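UDP-glucose 4-epimerase (Campylobacter jejuni subsp. jejuni serotype O:2, PDB 7K3P) interconverts UDP-glucose and UDP-galactose, and probably their N-acetylated counterparts, by inverting C4 of the sugar with the help of a bound NAD. Local coordinates at residues Tyr200-Arg205 and Gly222-Leu227; Cys241-Ile246 and Ser308-Asp313; Asn268-Gly273 and Asn319-Gln324. The protein carries 2 engineered substitutions. One frame throughout, in Å; residues are numbered along the deposited sequence.

Interaction 1. Residues Tyr200-Arg205 and Gly222-Leu227; sequences YTLGQR and GKRDKL
R224 reaches across to the turn T201-Q204 and puts its guanidinium against the backbone carbonyls there. The polar part rests on that one group. R224 NH1 donates to Q204 O at 2.8 Å with an N-H...O angle of 157°, and R224 NH2 reaches the same oxygen at 3.2 Å, so two nitrogens grip one acceptor end-on. Q204 O lies in the guanidinium plane, and both donors lie in its carbonyl plane. A weak third bond, bent to 125°, runs from R224 NH2 to T201 O at 3.0 Å; that carbonyl also takes the Q204 N-H, which closes the type I turn. The bend of the R224 chain at chi3 (-64°) turns the guanidinium edge toward these oxygens.

The apolar part is thinner. L202 CD1 meets K223 CB at 3.9 Å and R224 CB at 4.1 Å, the L202 and K223 side chains crossing at about a right angle. The lysine chain then runs on to a salt bridge with E341.

E218, in helix 212-220, pairs with R224 NH2 and also bonds T201 OG1. A single cation thus gathers two carbonyls and a carboxylate, which would favour a charged arginine and fix its head at this surface turn.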
loop_
_atom_site.group_PDB
_atom_site.type_symbol
_atom_site.label_atom_id
_atom_site.label_comp_id
_atom_site.label_asym_id
_atom_site.label_seq_id
_atom_site.Cartn_x
_atom_site.Cartn_y
_atom_site.Cartn_z
ATOM N N TYR A 200 7.181 -21.951 7.569
ATOM C CA TYR A 200 7.830 -22.053 6.261
ATOM C C TYR A 200 9.355 -22.120 6.296
ATOM O O TYR A 200 10.001 -22.217 5.255
ATOM C CB TYR A 200 7.345 -20.932 5.335
ATOM C CG TYR A 200 5.910 -21.135 4.926
ATOM C CD1 TYR A 200 4.866 -20.751 5.760
ATOM C CD2 TYR A 200 5.600 -21.760 3.726
ATOM C CE1 TYR A 200 3.549 -20.964 5.392
ATOM C CE2 TYR A 200 4.295 -21.975 3.351
ATOM C CZ TYR A 200 3.273 -21.578 4.181
ATOM O OH TYR A 200 1.972 -21.800 3.797
ATOM N N THR A 201 9.930 -22.102 7.491
ATOM C CA THR A 201 11.386 -22.123 7.619
ATOM C C THR A 201 11.986 -23.524 7.448
ATOM O O THR A 201 12.966 -23.699 6.724
ATOM C CB THR A 201 11.861 -21.494 8.954
ATOM O OG1 THR A 201 11.240 -22.172 10.054
ATOM C CG2 THR A 201 11.492 -20.023 9.005
ATOM N N LEU A 202 11.398 -24.519 8.108
ATOM C CA LEU A 202 11.981 -25.861 8.132
ATOM C C LEU A 202 12.102 -26.465 6.728
ATOM O O LEU A 202 13.016 -27.249 6.459
ATOM C CB LEU A 202 11.187 -26.790 9.063
ATOM C CG LEU A 202 11.855 -28.103 9.503
ATOM C CD1 LEU A 202 13.123 -27.838 10.307
ATOM C CD2 LEU A 202 10.892 -28.956 10.313
ATOM N N GLY A 203 11.189 -26.083 5.837
ATOM C CA GLY A 203 11.219 -26.561 4.463
ATOM C C GLY A 203 12.226 -25.873 3.547
ATOM O O GLY A 203 12.374 -26.265 2.390
ATOM N N GLN A 204 12.904 -24.839 4.047
ATOM C CA GLN A 204 13.984 -24.189 3.296
ATOM C C GLN A 204 15.315 -24.839 3.669
ATOM O O GLN A 204 15.704 -24.848 4.847
ATOM C CB GLN A 204 14.051 -22.690 3.609
ATOM C CG GLN A 204 12.823 -21.870 3.205
ATOM C CD GLN A 204 12.906 -20.419 3.690
ATOM O OE1 GLN A 204 13.848 -19.692 3.362
ATOM N NE2 GLN A 204 11.924 -20.004 4.491
ATOM N N ARG A 205 16.019 -25.374 2.677
ATOM C CA ARG A 205 17.254 -26.104 2.947
ATOM C C ARG A 205 18.397 -25.152 3.297
ATOM O O ARG A 205 19.257 -25.474 4.125
ATOM C CB ARG A 205 17.627 -26.969 1.745
ATOM C CG ARG A 205 18.621 -28.083 2.046
ATOM C CD ARG A 205 18.742 -29.049 0.855
ATOM N NE ARG A 205 17.479 -29.739 0.578
ATOM C CZ ARG A 205 16.542 -29.299 -0.264
ATOM N NH1 ARG A 205 16.714 -28.159 -0.931
ATOM N NH2 ARG A 205 15.427 -30.002 -0.445
ATOM N N GLY A 222 16.643 -31.440 16.738
ATOM C CA GLY A 222 16.584 -32.645 15.926
ATOM C C GLY A 222 15.619 -32.540 14.764
ATOM O O GLY A 222 15.233 -33.555 14.174
ATOM N N LYS A 223 15.225 -31.313 14.427
ATOM C CA LYS A 223 14.270 -31.087 13.344
ATOM C C LYS A 223 14.973 -30.929 11.999
ATOM O O LYS A 223 14.456 -31.321 10.952
ATOM C CB LYS A 223 13.424 -29.846 13.624
ATOM C CG LYS A 223 12.414 -30.000 14.750
ATOM C CD LYS A 223 11.487 -28.793 14.776
ATOM C CE LYS A 223 10.572 -28.812 15.986
ATOM N NZ LYS A 223 9.766 -27.553 16.079
ATOM N N ARG A 224 16.155 -30.335 12.038
ATOM C CA ARG A 224 16.918 -30.074 10.836
ATOM C C ARG A 224 18.222 -30.846 10.946
ATOM O O ARG A 224 18.858 -30.872 12.003
ATOM C CB ARG A 224 17.179 -28.569 10.702
ATOM C CG ARG A 224 18.041 -28.185 9.519
ATOM C CD ARG A 224 18.267 -26.685 9.492
ATOM N NE ARG A 224 17.018 -25.948 9.290
ATOM C CZ ARG A 224 16.517 -25.636 8.095
ATOM N NH1 ARG A 224 17.155 -26.001 6.990
ATOM N NH2 ARG A 224 15.376 -24.960 8.000
ATOM N N ASP A 225 18.615 -31.479 9.852
ATOM C CA ASP A 225 19.714 -32.431 9.885
ATOM C C ASP A 225 21.073 -31.760 10.045
ATOM O O ASP A 225 21.895 -32.187 10.859
ATOM C CB ASP A 225 19.688 -33.273 8.614
ATOM C CG ASP A 225 20.670 -34.418 8.658
ATOM O OD1 ASP A 225 20.905 -34.957 9.766
ATOM O OD2 ASP A 225 21.204 -34.778 7.584
ATOM N N LYS A 226 21.310 -30.715 9.260
ATOM C CA LYS A 226 22.600 -30.035 9.260
ATOM C C LYS A 226 22.425 -28.518 9.270
ATOM O O LYS A 226 21.376 -28.002 8.888
ATOM C CB LYS A 226 23.432 -30.450 8.036
ATOM C CG LYS A 226 24.131 -31.807 8.164
ATOM C CD LYS A 226 25.366 -31.918 7.254
ATOM C CE LYS A 226 25.023 -32.442 5.866
ATOM N NZ LYS A 226 26.235 -32.514 4.984
ATOM N N LEU A 227 23.460 -27.816 9.720
ATOM C CA LEU A 227 23.519 -26.356 9.632
ATOM C C LEU A 227 24.754 -25.998 8.806
ATOM O O LEU A 227 25.852 -26.475 9.091
ATOM C CB LEU A 227 23.611 -25.730 11.032
ATOM C CG LEU A 227 23.626 -24.207 11.201
ATOM C CD1 LEU A 227 23.268 -23.825 12.633
ATOM C CD2 LEU A 227 24.981 -23.617 10.832
#

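Interaction 2. Residues Cys241-Ile246 and Ser308-Asp313; sequences CIRDFI and SVLISD. With ACT (acetate ion), chain G.
I242 and V309 pair as neighbours in parallel strands of the small mixed sheet that accompanies the Rossmann-type domain of this epimerase. Two backbone bonds define the pairing: I242 N to S308 O at 2.8 Å and L310 N to I242 O at 3.1 Å.

On one face, I242 and V309 lie side by side and point the same way, with I242 CB 4.1 Å from V309 CG2. I242 CG2 also touches the CG2 methyl of I311.

On the other face R243 folds back over its neighbour strand. Its bend at chi2 (-61°) brings one face of the guanidinium against L310 CB, offset toward the rim. R243 NH1 donates to I242 O, from the opposite face of that carbonyl plane to L310 N, and weakly to S308 O, while R243 NH2 also bonds P307 O. Two nitrogens of the group together hold an acetate ion, probably from the crystallisation liquor: R243 NE to acetate OXT is 2.8 Å and R243 NH2 to acetate O 3.0 Å.

At the next step D244 N and L310 O make no direct bond; a water spans them. D244 turns its CG anti to the backbone N (chi1 -169°), which carries the carboxylate across to S312. There S312 N donates to D244 OD2 at 2.8 Å with an N-H...O angle of 169°, meeting it from above the carboxylate plane, and a water spans the same OD2 and S312 O.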
loop_
_atom_site.group_PDB
_atom_site.type_symbol
_atom_site.label_atom_id
_atom_site.label_comp_id
_atom_site.label_asym_id
_atom_site.label_seq_id
_atom_site.Cartn_x
_atom_site.Cartn_y
_atom_site.Cartn_z
ATOM N N CYS A 241 29.311 -14.517 9.156
ATOM C CA CYS A 241 28.334 -13.437 9.016
ATOM C C CYS A 241 27.816 -12.934 10.370
ATOM O O CYS A 241 27.651 -13.706 11.309
ATOM C CB CYS A 241 27.151 -13.888 8.131
ATOM S SG CYS A 241 27.583 -13.890 6.355
ATOM N N ILE A 242 27.564 -11.630 10.443
ATOM C CA ILE A 242 26.993 -11.011 11.630
ATOM C C ILE A 242 25.551 -10.567 11.341
ATOM O O ILE A 242 25.288 -9.831 10.385
ATOM C CB ILE A 242 27.846 -9.806 12.092
ATOM C CG1 ILE A 242 29.221 -10.303 12.567
ATOM C CG2 ILE A 242 27.130 -9.037 13.209
ATOM C CD1 ILE A 242 30.195 -9.206 12.948
ATOM N N ARG A 243 24.617 -11.033 12.162
ATOM C CA ARG A 243 23.214 -10.671 11.978
ATOM C C ARG A 243 22.575 -10.220 13.286
ATOM O O ARG A 243 23.148 -10.396 14.360
ATOM C CB ARG A 243 22.421 -11.841 11.379
ATOM C CG ARG A 243 22.832 -12.180 9.949
ATOM C CD ARG A 243 22.591 -10.997 9.020
ATOM N NE ARG A 243 22.822 -11.343 7.615
ATOM C CZ ARG A 243 23.994 -11.245 6.992
ATOM N NH1 ARG A 243 25.071 -10.821 7.642
ATOM N NH2 ARG A 243 24.092 -11.574 5.705
ATOM N N ASP A 244 21.361 -9.692 13.172
ATOM C CA ASP A 244 20.682 -9.009 14.253
ATOM C C ASP A 244 19.526 -9.891 14.761
ATOM O O ASP A 244 18.628 -10.271 13.987
ATOM C CB ASP A 244 20.182 -7.672 13.697
ATOM C CG ASP A 244 19.691 -6.728 14.769
ATOM O OD1 ASP A 244 18.795 -7.125 15.545
ATOM O OD2 ASP A 244 20.196 -5.582 14.814
ATOM N N PHE A 245 19.576 -10.257 16.042
ATOM C CA PHE A 245 18.518 -11.051 16.680
ATOM C C PHE A 245 18.083 -10.377 17.976
ATOM O O PHE A 245 18.842 -9.597 18.557
ATOM C CB PHE A 245 19.019 -12.466 16.981
ATOM C CG PHE A 245 19.655 -13.128 15.808
ATOM C CD1 PHE A 245 18.871 -13.759 14.846
ATOM C CD2 PHE A 245 21.033 -13.099 15.644
ATOM C CE1 PHE A 245 19.454 -14.356 13.742
ATOM C CE2 PHE A 245 21.625 -13.695 14.545
ATOM C CZ PHE A 245 20.831 -14.329 13.590
ATOM N N ILE A 246 16.870 -10.665 18.440
ATOM C CA ILE A 246 16.399 -10.021 19.662
ATOM C C ILE A 246 15.554 -10.955 20.531
ATOM O O ILE A 246 14.815 -11.813 20.020
ATOM C CB ILE A 246 15.647 -8.707 19.360
ATOM C CG1 ILE A 246 15.463 -7.893 20.640
ATOM C CG2 ILE A 246 14.295 -8.995 18.664
ATOM C CD1 ILE A 246 15.124 -6.436 20.370
ATOM N N SER A 308 28.474 -9.315 4.800
ATOM C CA SER A 308 29.125 -9.850 5.990
ATOM C C SER A 308 28.386 -9.386 7.263
ATOM O O SER A 308 28.327 -10.108 8.265
ATOM C CB SER A 308 30.601 -9.432 6.035
ATOM O OG SER A 308 30.721 -8.021 6.012
ATOM N N VAL A 309 27.821 -8.183 7.206
ATOM C CA VAL A 309 27.159 -7.562 8.361
ATOM C C VAL A 309 25.828 -6.920 7.951
ATOM O O VAL A 309 25.760 -6.182 6.958
ATOM C CB VAL A 309 28.062 -6.489 9.023
ATOM C CG1 VAL A 309 27.378 -5.871 10.250
ATOM C CG2 VAL A 309 29.397 -7.094 9.431
ATOM N N LEU A 310 24.776 -7.218 8.712
ATOM C CA LEU A 310 23.474 -6.577 8.519
ATOM C C LEU A 310 22.771 -6.494 9.882
ATOM O O LEU A 310 22.293 -7.502 10.407
ATOM C CB LEU A 310 22.619 -7.382 7.532
ATOM C CG LEU A 310 21.167 -6.931 7.363
ATOM C CD1 LEU A 310 21.144 -5.497 6.920
ATOM C CD2 LEU A 310 20.421 -7.808 6.362
ATOM N N ILE A 311 22.723 -5.296 10.463
ATOM C CA ILE A 311 22.091 -5.123 11.773
ATOM C C ILE A 311 21.365 -3.787 11.817
ATOM O O ILE A 311 21.601 -2.917 10.965
ATOM C CB ILE A 311 23.137 -5.170 12.920
ATOM C CG1 ILE A 311 24.028 -3.929 12.883
ATOM C CG2 ILE A 311 23.976 -6.434 12.830
ATOM C CD1 ILE A 311 24.970 -3.831 14.096
ATOM N N SER A 312 20.490 -3.618 12.808
ATOM C CA SER A 312 19.794 -2.350 12.980
ATOM C C SER A 312 20.720 -1.355 13.668
ATOM O O SER A 312 21.482 -1.732 14.570
ATOM C CB SER A 312 18.546 -2.518 13.860
ATOM O OG SER A 312 17.613 -3.451 13.319
ATOM N N ASP A 313 20.619 -0.090 13.275
ATOM C CA ASP A 313 21.183 1.000 14.056
ATOM C C ASP A 313 20.143 1.357 15.124
ATOM O O ASP A 313 19.065 1.838 14.792
ATOM C CB ASP A 313 21.428 2.201 13.148
ATOM C CG ASP A 313 22.053 3.384 13.884
ATOM O OD1 ASP A 313 22.030 3.434 15.140
ATOM O OD2 ASP A 313 22.569 4.274 13.183
HETATM C C ACT G . 20.984 -12.318 4.748
HETATM O O ACT G . 21.926 -12.677 3.988
HETATM O OXT ACT G . 21.021 -12.699 5.945
HETATM C CH3 ACT G . 19.846 -11.482 4.249
HETATM O O HOH W 1 16.603 -5.249 14.891
HETATM O O HOH W 2 20.103 -9.151 10.541
HETATM O O HOH W 3 20.871 -3.512 16.488
#

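Interaction 3. Residues Asn268-Gly273 and Asn319-Gln324; sequences NVFNVG and NLTSWQ
V272 and W323 form the close-packed end of this contact, where V272 and G273, following on from strand 268-271, meet the loop leaving helix 315-320. V272 CG1 lies over one face of the indole, 3.9 Å from the centroid of the W323 six-membered ring and 22° off its normal, a CH-pi contact; its nearest ring atom is CH2. The same ring meets G273 at its edge, close to the ring plane, with W323 CZ3 3.4 Å from G273 O. W323 CG stands anti to the backbone N (chi1 -178°), which sends the indole from the loop toward the strand. I251, A254 and A257 of helix 248-261 add to the packing around V272 and W323, and S253 OG accepts from the indole NE1, so this end is buried on several sides.

Toward N268 the contact nears solvent: N268, L320 and T321 are partly exposed, while F270 remains buried. T321 CG2 sits 4.2 Å from the F270 ring centroid, 29° off the normal and off-centre, while L320 CB approaches F270 CE1 at 3.9 Å. Y261 meets the F270 ring edge-to-face. Farther out, L320 CD2 merely brushes N268 ND2 at 3.7 Å, the two side chains crossing at about a right angle; the amide spends its polar atoms on K316 and Y261.

T321 OG1 accepts from W323 N at 3.0 Å, an ST turn, and the same hydroxyl also hydrogen-bonds I317 O. With W323 NE1 turned to S253, the join to the strand is made chiefly by methyls and aromatic rings.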
loop_
_atom_site.group_PDB
_atom_site.type_symbol
_atom_site.label_atom_id
_atom_site.label_comp_id
_atom_site.label_asym_id
_atom_site.label_seq_id
_atom_site.Cartn_x
_atom_site.Cartn_y
_atom_site.Cartn_z
ATOM N N ASN A 268 6.835 8.958 15.416
ATOM C CA ASN A 268 8.207 8.592 15.073
ATOM C C ASN A 268 8.334 7.141 14.641
ATOM O O ASN A 268 7.411 6.341 14.838
ATOM C CB ASN A 268 9.143 8.854 16.264
ATOM C CG ASN A 268 10.450 9.504 15.843
ATOM O OD1 ASN A 268 10.912 9.321 14.713
ATOM N ND2 ASN A 268 11.048 10.275 16.746
ATOM N N VAL A 269 9.491 6.803 14.071
ATOM C CA VAL A 269 9.803 5.413 13.732
ATOM C C VAL A 269 11.137 5.033 14.373
ATOM O O VAL A 269 12.075 5.834 14.382
ATOM C CB VAL A 269 9.810 5.210 12.192
ATOM C CG1 VAL A 269 10.643 6.304 11.515
ATOM C CG2 VAL A 269 10.310 3.822 11.814
ATOM N N PHE A 270 11.211 3.832 14.943
ATOM C CA PHE A 270 12.417 3.386 15.628
ATOM C C PHE A 270 12.791 1.995 15.173
ATOM O O PHE A 270 11.922 1.109 15.104
ATOM C CB PHE A 270 12.199 3.277 17.151
ATOM C CG PHE A 270 11.975 4.591 17.846
ATOM C CD1 PHE A 270 13.002 5.521 17.958
ATOM C CD2 PHE A 270 10.742 4.872 18.427
ATOM C CE1 PHE A 270 12.798 6.727 18.616
ATOM C CE2 PHE A 270 10.521 6.082 19.089
ATOM C CZ PHE A 270 11.557 7.018 19.184
ATOM N N ASN A 271 14.079 1.787 14.905
ATOM C CA ASN A 271 14.603 0.436 14.902
ATOM C C ASN A 271 14.635 -0.043 16.347
ATOM O O ASN A 271 14.965 0.732 17.252
ATOM C CB ASN A 271 16.035 0.409 14.359
ATOM C CG ASN A 271 16.107 0.642 12.869
ATOM O OD1 ASN A 271 15.195 0.267 12.120
ATOM N ND2 ASN A 271 17.209 1.255 12.420
ATOM N N VAL A 272 14.343 -1.320 16.566
ATOM C CA VAL A 272 14.573 -1.923 17.869
ATOM C C VAL A 272 15.649 -2.978 17.723
ATOM O O VAL A 272 15.476 -3.946 16.975
ATOM C CB VAL A 272 13.312 -2.582 18.444
ATOM C CG1 VAL A 272 13.570 -3.019 19.883
ATOM C CG2 VAL A 272 12.121 -1.608 18.380
ATOM N N GLY A 273 16.759 -2.805 18.444
ATOM C CA GLY A 273 17.852 -3.765 18.374
ATOM C C GLY A 273 18.920 -3.473 19.422
ATOM O O GLY A 273 18.897 -2.407 20.063
ATOM N N ASN A 319 18.449 6.926 22.383
ATOM C CA ASN A 319 18.460 8.366 22.575
ATOM C C ASN A 319 17.111 8.984 23.005
ATOM O O ASN A 319 17.075 9.847 23.892
ATOM C CB ASN A 319 18.983 9.035 21.303
ATOM C CG ASN A 319 19.092 10.540 21.431
ATOM O OD1 ASN A 319 18.768 11.280 20.496
ATOM N ND2 ASN A 319 19.550 11.009 22.596
ATOM N N LEU A 320 16.011 8.534 22.399
ATOM C CA LEU A 320 14.714 9.202 22.561
ATOM C C LEU A 320 13.735 8.540 23.546
ATOM O O LEU A 320 12.705 9.126 23.901
ATOM C CB LEU A 320 14.050 9.389 21.195
ATOM C CG LEU A 320 14.366 10.673 20.427
ATOM C CD1 LEU A 320 15.793 11.091 20.655
ATOM C CD2 LEU A 320 14.083 10.507 18.925
ATOM N N THR A 321 14.048 7.335 24.001
ATOM C CA THR A 321 13.140 6.620 24.885
ATOM C C THR A 321 13.853 6.012 26.091
ATOM O O THR A 321 15.075 6.067 26.210
ATOM C CB THR A 321 12.403 5.487 24.134
ATOM O OG1 THR A 321 13.193 4.286 24.169
ATOM C CG2 THR A 321 12.142 5.897 22.689
ATOM N N SER A 322 13.067 5.406 26.968
ATOM C CA SER A 322 13.590 4.809 28.181
ATOM C C SER A 322 13.851 3.322 27.979
ATOM O O SER A 322 14.083 2.603 28.950
ATOM C CB SER A 322 12.559 4.962 29.297
ATOM O OG SER A 322 11.394 4.204 28.979
ATOM N N TRP A 323 13.791 2.849 26.733
ATOM C CA TRP A 323 13.958 1.415 26.491
ATOM C C TRP A 323 15.362 0.935 26.869
ATOM O O TRP A 323 16.357 1.476 26.392
ATOM C CB TRP A 323 13.661 1.047 25.033
ATOM C CG TRP A 323 13.789 -0.422 24.795
ATOM C CD1 TRP A 323 13.044 -1.414 25.377
ATOM C CD2 TRP A 323 14.706 -1.077 23.919
ATOM N NE1 TRP A 323 13.461 -2.641 24.933
ATOM C CE2 TRP A 323 14.486 -2.462 24.015
ATOM C CE3 TRP A 323 15.730 -0.627 23.058
ATOM C CZ2 TRP A 323 15.209 -3.409 23.290
ATOM C CZ3 TRP A 323 16.461 -1.558 22.339
ATOM C CH2 TRP A 323 16.195 -2.933 22.453
ATOM N N GLN A 324 15.419 -0.090 27.713
ATOM C CA GLN A 324 16.677 -0.703 28.116
ATOM C C GLN A 324 16.529 -2.213 28.099
ATOM O O GLN A 324 15.854 -2.796 28.954
ATOM C CB GLN A 324 17.102 -0.229 29.519
ATOM C CG GLN A 324 18.461 -0.787 29.970
ATOM C CD GLN A 324 18.870 -0.261 31.332
ATOM O OE1 GLN A 324 18.808 0.949 31.579
ATOM N NE2 GLN A 324 19.274 -1.167 32.229
#

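From the N terminus, 200-205 comes first and meets 222-227, closing a short loop that contains helix 212-220. Interaction 1 is complete before interaction 2 opens and lies apart from it, about 10 Å at the nearest atoms. Interactions 2 and 3 cross: interaction 2 closes the 241-313 loop and interaction 3 the 268-324 loop, so the two long loops overlap along the chain. They also touch, through a probable hydrogen bond from N271 ND2 to D313 O and through I246 packed on V272 and W323. The small mixed sheet, helix 315-320 and edge strand 268-271 of the seven-stranded Rossmann-type sheet are thereby tied together, while interaction 1 secures a peripheral turn across the chain's centre from interaction 3.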